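Local coordinates for activator of Hsp90 ATPase homologue 1/2-like C-terminal domain-containing protein (PDB 3UID), which acts as a type II toxin of Mycobacterium smegmatis, a structural homologue of an M. tuberculosis toxin involved in the hypoxic response, with an uncharacterised biochemical activity, at residues Thr12-Ile17 with Thr125-Tyr130; Gly60-Phe65 with Gly76-Thr81; Phe89-Gly94 with Ser109-Thr114. All blocks are in the same frame, centred on the assembly; numbering follows the deposited sequence.

Contact 1 of 3, residues Thr12-Ile17 with Thr125-Tyr130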
loop_
_atom_site.group_PDB
_atom_site.type_symbol
_atom_site.label_atom_id
_atom_site.label_comp_id
_atom_site.label_asym_id
_atom_site.label_seq_id
_atom_site.Cartn_x
_atom_site.Cartn_y
_atom_site.Cartn_z
ATOM N N THR A 12 5.932 -14.664 12.427
ATOM C CA THR A 12 5.164 -13.504 12.875
ATOM C C THR A 12 3.900 -13.253 12.044
ATOM O O THR A 12 3.157 -12.297 12.299
ATOM C CB THR A 12 6.025 -12.225 12.855
ATOM O OG1 THR A 12 6.688 -12.118 11.594
ATOM C CG2 THR A 12 7.087 -12.285 13.946
ATOM N N LEU A 13 3.683 -14.098 11.044
ATOM C CA LEU A 13 2.576 -13.914 10.112
ATOM C C LEU A 13 2.641 -12.530 9.473
ATOM O O LEU A 13 1.621 -11.861 9.309
ATOM C CB LEU A 13 1.233 -14.105 10.816
ATOM C CG LEU A 13 1.038 -15.454 11.505
ATOM C CD1 LEU A 13 -0.312 -15.495 12.202
ATOM C CD2 LEU A 13 1.182 -16.596 10.507
ATOM N N THR A 14 3.846 -12.115 9.096
ATOM C CA THR A 14 4.023 -10.814 8.462
ATOM C C THR A 14 4.527 -10.924 7.035
ATOM O O THR A 14 5.276 -11.842 6.693
ATOM C CB THR A 14 4.980 -9.885 9.246
ATOM O OG1 THR A 14 6.244 -10.529 9.449
ATOM C CG2 THR A 14 4.374 -9.517 10.596
ATOM N N LEU A 15 4.076 -9.989 6.207
ATOM C CA LEU A 15 4.668 -9.767 4.891
ATOM C C LEU A 15 5.241 -8.359 4.860
ATOM O O LEU A 15 4.513 -7.381 5.016
ATOM C CB LEU A 15 3.629 -9.947 3.781
ATOM C CG LEU A 15 4.103 -9.535 2.387
ATOM C CD1 LEU A 15 5.229 -10.438 1.906
ATOM C CD2 LEU A 15 2.947 -9.567 1.404
ATOM N N THR A 16 6.558 -8.268 4.707
ATOM C CA THR A 16 7.249 -6.988 4.723
ATOM C C THR A 16 7.879 -6.724 3.368
ATOM O O THR A 16 8.615 -7.563 2.840
ATOM C CB THR A 16 8.320 -6.954 5.828
ATOM O OG1 THR A 16 7.687 -7.152 7.099
ATOM C CG2 THR A 16 9.017 -5.617 5.844
ATOM N N ILE A 17 7.539 -5.582 2.790
ATOM C CA ILE A 17 8.158 -5.148 1.552
ATOM C C ILE A 17 8.977 -3.897 1.855
ATOM O O ILE A 17 8.513 -2.978 2.536
ATOM C CB ILE A 17 7.103 -4.884 0.475
ATOM C CG1 ILE A 17 6.329 -6.179 0.203
ATOM C CG2 ILE A 17 7.768 -4.351 -0.788
ATOM C CD1 ILE A 17 5.479 -6.154 -1.044
ATOM N N THR A 125 9.406 0.983 4.546
ATOM C CA THR A 125 9.151 -0.367 5.010
ATOM C C THR A 125 7.657 -0.526 5.219
ATOM O O THR A 125 7.051 0.229 5.983
ATOM C CB THR A 125 9.895 -0.661 6.317
ATOM O OG1 THR A 125 11.302 -0.427 6.121
ATOM C CG2 THR A 125 9.682 -2.104 6.735
ATOM N N TYR A 126 7.069 -1.481 4.509
ATOM C CA TYR A 126 5.640 -1.732 4.576
ATOM C C TYR A 126 5.412 -3.092 5.231
ATOM O O TYR A 126 5.690 -4.132 4.624
ATOM C CB TYR A 126 5.055 -1.756 3.163
ATOM C CG TYR A 126 5.388 -0.553 2.282
ATOM C CD1 TYR A 126 4.520 0.527 2.195
ATOM C CD2 TYR A 126 6.550 -0.524 1.514
ATOM C CE1 TYR A 126 4.799 1.609 1.352
ATOM C CE2 TYR A 126 6.846 0.558 0.673
ATOM C CZ TYR A 126 5.964 1.617 0.603
ATOM O OH TYR A 126 6.241 2.697 -0.218
ATOM N N VAL A 127 4.920 -3.077 6.464
ATOM C CA VAL A 127 4.758 -4.306 7.240
ATOM C C VAL A 127 3.282 -4.621 7.434
ATOM O O VAL A 127 2.558 -3.853 8.074
ATOM C CB VAL A 127 5.410 -4.214 8.638
ATOM C CG1 VAL A 127 5.226 -5.525 9.411
ATOM C CG2 VAL A 127 6.900 -3.852 8.533
ATOM N N GLY A 128 2.856 -5.755 6.892
ATOM C CA GLY A 128 1.485 -6.231 7.029
ATOM C C GLY A 128 1.449 -7.450 7.925
ATOM O O GLY A 128 2.201 -8.402 7.702
ATOM N N THR A 129 0.572 -7.423 8.925
ATOM C CA THR A 129 0.464 -8.490 9.908
ATOM C C THR A 129 -0.900 -9.143 9.751
ATOM O O THR A 129 -1.928 -8.456 9.740
ATOM C CB THR A 129 0.613 -7.948 11.333
ATOM O OG1 THR A 129 1.879 -7.293 11.478
ATOM C CG2 THR A 129 0.509 -9.087 12.357
ATOM N N TYR A 130 -0.907 -10.470 9.637
ATOM C CA TYR A 130 -2.121 -11.209 9.287
ATOM C C TYR A 130 -2.648 -12.083 10.426
ATOM O O TYR A 130 -1.894 -12.462 11.324
ATOM C CB TYR A 130 -1.865 -12.030 8.017
ATOM C CG TYR A 130 -1.682 -11.151 6.808
ATOM C CD1 TYR A 130 -2.727 -10.936 5.917
ATOM C CD2 TYR A 130 -0.481 -10.481 6.582
ATOM C CE1 TYR A 130 -2.571 -10.111 4.825
ATOM C CE2 TYR A 130 -0.320 -9.653 5.490
ATOM C CZ TYR A 130 -1.372 -9.468 4.619
ATOM O OH TYR A 130 -1.217 -8.644 3.524
#
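Thr125 meets Thr16 where two antiparallel strands of the SRPBCC (Bet v 1-like) sheet join the N-terminal part of the chain to a strand more than a hundred residues later. The methyls Thr125 CG2 and Thr16 CG2 touch at 3.7 Å, the two side chains crossing at a slant. Tyr126 then closes a hydrogen-bonded pair with Ile17: Tyr126 N donates to Ile17 O and Ile17 N returns the bond to Tyr126 O. Ile17 O also lies at the edge of the Tyr126 ring, 3.3 Å from CD2, while the phenol OH is held by Tyr32 on a helix. Ile17 and Leu15 turn to the same face, where the helix 144-158 packs on both.

Val127 is paired with Thr16 without backbone bonds between them; its two methyls straddle Thr16 OG1, with CG1 and CG2 each 3.7 Å from that oxygen. Gly128 and Leu15 form the next hydrogen-bonded pair, and Gly128 O doubles as acceptor for a CA-H contact from Thr14 CA at 3.1 Å. Without a side chain, Gly128 leaves its place on this face to the Tyr130 ring, whose CE2 sits 4.3 Å from Leu15 CB. Thr129 stands alongside Thr14, pointing the same way, its OG1 3.5 Å from Thr14 CG2.

Opposite Tyr130 the chain is not yet strand: Leu13 and Thr14 both face Asp9 in a G1 beta bulge, Leu13 adopting positive phi (55°). Tyr130 N still reaches Leu13 O at 2.9 Å, and that oxygen lies in the plane of the Tyr130 ring, 3.7 Å from CD2.

Contact 2 of 3, residues Gly60-Phe65 with Gly76-Thr81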
loop_
_atom_site.group_PDB
_atom_site.type_symbol
_atom_site.label_atom_id
_atom_site.label_comp_id
_atom_site.label_asym_id
_atom_site.label_seq_id
_atom_site.Cartn_x
_atom_site.Cartn_y
_atom_site.Cartn_z
ATOM N N GLY A 60 -9.727 8.066 10.538
ATOM C CA GLY A 60 -10.132 8.317 9.170
ATOM C C GLY A 60 -10.214 7.037 8.366
ATOM O O GLY A 60 -9.851 5.965 8.848
ATOM N N ARG A 61 -10.724 7.153 7.147
ATOM C CA ARG A 61 -10.793 6.027 6.228
ATOM C C ARG A 61 -10.218 6.396 4.873
ATOM O O ARG A 61 -10.305 7.549 4.429
ATOM C CB ARG A 61 -12.240 5.572 6.042
ATOM C CG ARG A 61 -12.793 4.812 7.199
ATOM C CD ARG A 61 -14.069 4.095 6.808
ATOM N NE ARG A 61 -14.626 3.377 7.948
ATOM C CZ ARG A 61 -14.848 2.068 7.980
ATOM N NH1 ARG A 61 -14.582 1.314 6.917
ATOM N NH2 ARG A 61 -15.362 1.519 9.074
ATOM N N VAL A 62 -9.624 5.406 4.216
ATOM C CA VAL A 62 -9.308 5.500 2.796
ATOM C C VAL A 62 -10.042 4.366 2.107
ATOM O O VAL A 62 -9.939 3.212 2.525
ATOM C CB VAL A 62 -7.810 5.366 2.515
ATOM C CG1 VAL A 62 -7.535 5.456 1.006
ATOM C CG2 VAL A 62 -7.026 6.431 3.280
ATOM N N THR A 63 -10.780 4.683 1.055
ATOM C CA THR A 63 -11.481 3.641 0.291
ATOM C C THR A 63 -11.038 3.679 -1.158
ATOM O O THR A 63 -10.796 4.745 -1.704
ATOM C CB THR A 63 -13.004 3.772 0.386
ATOM O OG1 THR A 63 -13.430 5.033 -0.167
ATOM C CG2 THR A 63 -13.434 3.690 1.845
ATOM N N TYR A 64 -10.905 2.520 -1.786
ATOM C CA TYR A 64 -10.274 2.485 -3.107
ATOM C C TYR A 64 -10.743 1.333 -3.988
ATOM O O TYR A 64 -11.199 0.284 -3.498
ATOM C CB TYR A 64 -8.751 2.381 -2.952
ATOM C CG TYR A 64 -8.313 1.184 -2.142
ATOM C CD1 TYR A 64 -7.995 1.318 -0.795
ATOM C CD2 TYR A 64 -8.257 -0.086 -2.711
ATOM C CE1 TYR A 64 -7.605 0.222 -0.038
ATOM C CE2 TYR A 64 -7.874 -1.189 -1.956
ATOM C CZ TYR A 64 -7.543 -1.019 -0.623
ATOM O OH TYR A 64 -7.167 -2.107 0.135
ATOM N N PHE A 65 -10.629 1.539 -5.293
ATOM C CA PHE A 65 -10.754 0.461 -6.264
ATOM C C PHE A 65 -9.395 0.231 -6.892
ATOM O O PHE A 65 -8.663 1.183 -7.164
ATOM C CB PHE A 65 -11.741 0.821 -7.379
ATOM C CG PHE A 65 -13.136 1.088 -6.905
ATOM C CD1 PHE A 65 -13.762 0.218 -6.038
ATOM C CD2 PHE A 65 -13.822 2.215 -7.337
ATOM C CE1 PHE A 65 -15.057 0.457 -5.609
ATOM C CE2 PHE A 65 -15.120 2.461 -6.916
ATOM C CZ PHE A 65 -15.736 1.578 -6.045
ATOM N N GLY A 76 -11.289 -2.068 -1.577
ATOM C CA GLY A 76 -10.685 -2.234 -0.276
ATOM C C GLY A 76 -10.836 -0.959 0.511
ATOM O O GLY A 76 -11.253 0.078 -0.022
ATOM N N TYR A 77 -10.525 -1.035 1.797
ATOM C CA TYR A 77 -10.592 0.145 2.636
ATOM C C TYR A 77 -9.529 0.079 3.712
ATOM O O TYR A 77 -9.134 -0.997 4.151
ATOM C CB TYR A 77 -11.984 0.287 3.274
ATOM C CG TYR A 77 -12.366 -0.911 4.116
ATOM C CD1 TYR A 77 -12.110 -0.934 5.478
ATOM C CD2 TYR A 77 -12.943 -2.031 3.540
ATOM C CE1 TYR A 77 -12.437 -2.040 6.250
ATOM C CE2 TYR A 77 -13.268 -3.139 4.300
ATOM C CZ TYR A 77 -13.022 -3.133 5.654
ATOM O OH TYR A 77 -13.354 -4.238 6.411
ATOM N N TRP A 78 -9.069 1.254 4.120
ATOM C CA TRP A 78 -8.151 1.376 5.240
ATOM C C TRP A 78 -8.876 2.093 6.376
ATOM O O TRP A 78 -9.503 3.134 6.153
ATOM C CB TRP A 78 -6.943 2.209 4.842
ATOM C CG TRP A 78 -6.018 1.627 3.815
ATOM C CD1 TRP A 78 -6.077 0.392 3.228
ATOM C CD2 TRP A 78 -4.882 2.279 3.257
ATOM N NE1 TRP A 78 -5.031 0.233 2.352
ATOM C CE2 TRP A 78 -4.285 1.382 2.348
ATOM C CE3 TRP A 78 -4.297 3.535 3.454
ATOM C CZ2 TRP A 78 -3.147 1.714 1.609
ATOM C CZ3 TRP A 78 -3.158 3.858 2.729
ATOM C CH2 TRP A 78 -2.589 2.945 1.830
ATOM N N GLU A 79 -8.787 1.548 7.591
ATOM C CA GLU A 79 -9.176 2.294 8.789
ATOM C C GLU A 79 -7.892 2.784 9.431
ATOM O O GLU A 79 -7.104 1.986 9.945
ATOM C CB GLU A 79 -9.972 1.418 9.766
ATOM C CG GLU A 79 -11.253 0.835 9.176
ATOM C CD GLU A 79 -12.044 -0.007 10.168
ATOM O OE1 GLU A 79 -11.665 -0.081 11.359
ATOM O OE2 GLU A 79 -13.062 -0.594 9.748
ATOM N N ILE A 80 -7.669 4.095 9.381
ATOM C CA ILE A 80 -6.430 4.677 9.888
ATOM C C ILE A 80 -6.406 4.680 11.413
ATOM O O ILE A 80 -7.332 5.180 12.056
ATOM C CB ILE A 80 -6.219 6.112 9.357
ATOM C CG1 ILE A 80 -6.395 6.158 7.839
ATOM C CG2 ILE A 80 -4.852 6.638 9.760
ATOM C CD1 ILE A 80 -5.432 5.306 7.054
ATOM N N THR A 81 -5.346 4.112 11.988
ATOM C CA THR A 81 -5.235 4.058 13.441
ATOM C C THR A 81 -4.187 5.007 14.041
ATOM O O THR A 81 -4.323 5.430 15.192
ATOM C CB THR A 81 -4.965 2.629 13.931
ATOM O OG1 THR A 81 -3.742 2.160 13.357
ATOM C CG2 THR A 81 -6.113 1.698 13.538
#
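A beta hairpin of strands 61-67 and 73-84 carries this contact near one side of the antiparallel sheet, with Tyr64 folded over Gly76 on its inner face. Tyr64 CG lies between its own backbone N and carbonyl carbon (chi1 57°), and the ring spreads across the glycine: Gly76 CA stands 3.8 Å from the ring centroid as a CH-pi contact. The same ring turns its edge to the face of Trp78 in an offset edge-to-face pair with planes at 73°, CE1 approaching Trp78 NE1 at 3.5 Å. Tyr64 OH is hydrogen-bonded to Asp93 of strand 88-96, and the Trp78 ring stacks on Phe91. Beside them Val62 CG2 packs on Trp78 CE3 at 4.0 Å and on Ile80 CD1. Backbone bonds in both directions tie Val62 to Trp78, the shorter from Trp78 N to Val62 O at 2.7 Å.

On the other face Arg61 runs alongside both Tyr77 and Glu79, NH1 lying 3.6 Å from Tyr77 CD1. Glu79 CG lies over the centre of the guanidinium, and OE2 forms a salt bridge with Arg61 NH2 at 3.2 Å. Because that oxygen stands well out of the guanidinium plane, no N-H points at it, and the attraction is one of charges alone.

Contact 3 of 3, residues Phe89-Gly94 with Ser109-Thr114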
loop_
_atom_site.group_PDB
_atom_site.type_symbol
_atom_site.label_atom_id
_atom_site.label_comp_id
_atom_site.label_asym_id
_atom_site.label_seq_id
_atom_site.Cartn_x
_atom_site.Cartn_y
_atom_site.Cartn_z
ATOM N N PHE A 89 2.560 5.861 9.191
ATOM C CA PHE A 89 1.137 5.746 9.494
ATOM C C PHE A 89 0.747 4.282 9.615
ATOM O O PHE A 89 1.457 3.401 9.123
ATOM C CB PHE A 89 0.226 6.568 8.548
ATOM C CG PHE A 89 0.182 6.085 7.116
ATOM C CD1 PHE A 89 -0.819 5.217 6.696
ATOM C CD2 PHE A 89 1.118 6.522 6.189
ATOM C CE1 PHE A 89 -0.886 4.781 5.366
ATOM C CE2 PHE A 89 1.054 6.092 4.855
ATOM C CZ PHE A 89 0.046 5.217 4.449
ATOM N N SER A 90 -0.347 4.026 10.320
ATOM C CA SER A 90 -0.769 2.663 10.613
ATOM C C SER A 90 -2.243 2.527 10.317
ATOM O O SER A 90 -3.000 3.490 10.482
ATOM C CB SER A 90 -0.520 2.345 12.083
ATOM O OG SER A 90 0.859 2.470 12.405
ATOM N N PHE A 91 -2.664 1.334 9.905
ATOM C CA PHE A 91 -4.053 1.149 9.501
ATOM C C PHE A 91 -4.451 -0.310 9.448
ATOM O O PHE A 91 -3.598 -1.205 9.321
ATOM C CB PHE A 91 -4.329 1.799 8.128
ATOM C CG PHE A 91 -3.507 1.226 6.997
ATOM C CD1 PHE A 91 -3.993 0.177 6.221
ATOM C CD2 PHE A 91 -2.247 1.755 6.710
ATOM C CE1 PHE A 91 -3.225 -0.347 5.169
ATOM C CE2 PHE A 91 -1.466 1.244 5.659
ATOM C CZ PHE A 91 -1.962 0.206 4.884
ATOM N N LEU A 92 -5.752 -0.539 9.551
ATOM C CA LEU A 92 -6.317 -1.859 9.300
ATOM C C LEU A 92 -6.833 -1.882 7.863
ATOM O O LEU A 92 -7.427 -0.920 7.394
ATOM C CB LEU A 92 -7.462 -2.131 10.280
ATOM C CG LEU A 92 -7.092 -1.880 11.740
ATOM C CD1 LEU A 92 -8.325 -1.750 12.615
ATOM C CD2 LEU A 92 -6.168 -2.977 12.239
ATOM N N ASP A 93 -6.584 -2.970 7.148
ATOM C CA ASP A 93 -7.014 -3.051 5.750
ATOM C C ASP A 93 -7.956 -4.223 5.510
ATOM O O ASP A 93 -7.699 -5.337 5.972
ATOM C CB ASP A 93 -5.779 -3.156 4.852
ATOM C CG ASP A 93 -6.127 -3.453 3.411
ATOM O OD1 ASP A 93 -6.675 -2.558 2.735
ATOM O OD2 ASP A 93 -5.864 -4.590 2.955
ATOM N N GLY A 94 -9.042 -3.965 4.780
ATOM C CA GLY A 94 -10.007 -5.001 4.455
ATOM C C GLY A 94 -10.414 -5.007 2.992
ATOM O O GLY A 94 -10.348 -3.978 2.326
ATOM N N SER A 109 -6.116 -7.117 7.872
ATOM C CA SER A 109 -4.708 -7.156 8.227
ATOM C C SER A 109 -4.396 -5.848 8.941
ATOM O O SER A 109 -5.134 -4.866 8.795
ATOM C CB SER A 109 -3.849 -7.305 6.963
ATOM O OG SER A 109 -4.060 -6.220 6.064
ATOM N N THR A 110 -3.345 -5.852 9.757
ATOM C CA THR A 110 -2.867 -4.630 10.400
ATOM C C THR A 110 -1.568 -4.218 9.714
ATOM O O THR A 110 -0.753 -5.057 9.367
ATOM C CB THR A 110 -2.645 -4.830 11.909
ATOM O OG1 THR A 110 -1.493 -5.652 12.132
ATOM C CG2 THR A 110 -3.850 -5.491 12.529
ATOM N N ASN A 111 -1.378 -2.924 9.508
ATOM C CA ASN A 111 -0.311 -2.462 8.640
ATOM C C ASN A 111 0.381 -1.269 9.234
ATOM O O ASN A 111 -0.275 -0.407 9.815
ATOM C CB ASN A 111 -0.897 -2.060 7.294
ATOM C CG ASN A 111 -1.657 -3.185 6.655
ATOM O OD1 ASN A 111 -2.846 -3.403 6.939
ATOM N ND2 ASN A 111 -0.977 -3.934 5.812
ATOM N N VAL A 112 1.708 -1.243 9.110
ATOM C CA VAL A 112 2.500 -0.082 9.483
ATOM C C VAL A 112 3.445 0.286 8.338
ATOM O O VAL A 112 4.272 -0.529 7.922
ATOM C CB VAL A 112 3.328 -0.320 10.740
ATOM C CG1 VAL A 112 4.035 0.982 11.156
ATOM C CG2 VAL A 112 2.446 -0.826 11.865
ATOM N N TYR A 113 3.316 1.509 7.832
ATOM C CA TYR A 113 4.237 2.029 6.824
ATOM C C TYR A 113 5.203 2.988 7.490
ATOM O O TYR A 113 4.785 3.915 8.189
ATOM C CB TYR A 113 3.469 2.815 5.762
ATOM C CG TYR A 113 2.618 1.992 4.812
ATOM C CD1 TYR A 113 2.335 0.650 5.051
ATOM C CD2 TYR A 113 2.095 2.586 3.666
ATOM C CE1 TYR A 113 1.546 -0.088 4.143
ATOM C CE2 TYR A 113 1.311 1.879 2.771
ATOM C CZ TYR A 113 1.040 0.550 3.015
ATOM O OH TYR A 113 0.269 -0.152 2.126
ATOM N N THR A 114 6.493 2.773 7.266
ATOM C CA THR A 114 7.509 3.610 7.874
ATOM C C THR A 114 8.466 4.146 6.813
ATOM O O THR A 114 8.960 3.385 5.972
ATOM C CB THR A 114 8.258 2.837 8.969
ATOM O OG1 THR A 114 7.307 2.363 9.930
ATOM C CG2 THR A 114 9.276 3.721 9.661
#
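Phe91 directs the edge of its ring at the face of Tyr113, the planes 79° apart and the centroids separated by 5.0 Å. The touching edge is CE2 and CZ; CZ comes within 3.6 Å of Tyr113 CZ. From Asn111, its hydrogen-bonded partner, the Phe91 ring receives CB over one face, 3.6 Å from the centroid and toward the rim, and the amide plane lies nearly parallel to the ring. The first torsion of Phe91 (chi1 61°) sets CG between the backbone N and the carbonyl carbon. Phe89 has a similar first torsion and lies alongside Tyr113 with the planes oblique at 55°, its CZ 3.4 Å from Tyr113 CD2.

The three rings form an aromatic cluster on the inner face of the antiparallel sheet of this SRPBCC fold, extended by Tyr126 edge-to-face with Tyr113. Pairs of backbone bonds link Phe89 with Tyr113, Phe91 with Asn111 and Asp93 with Ser109; Asn111 N reaches Phe91 O at 2.8 Å. On the opposite face, Ser90 OG lies 3.7 Å from both methyls of Val112, while Leu92 CD2 presses on Thr110 CG2 at 3.4 Å, tighter than usual for two methyls.

All three contacts lie on one antiparallel sheet, crossed in the order contact 1, contact 3, contact 2. The centres of contacts 1 and 3 are about 9 Å apart, those of contacts 2 and 3 about 10 Å, and those of contacts 1 and 2 about 18 Å, without touching. Thr129 N to Thr110 O and the Tyr126-Tyr113 rings join contacts 1 and 3; Glu79 N to Leu92 O and Tyr64 OH to Asp93 join contacts 2 and 3. Along the chain contacts 2 and 3 follow in series, both inside the long loop closed by contact 1. Strands 50-54 to 121-129 run on as an antiparallel meander, and contact 1 adds strand 14-21 beside its last strand.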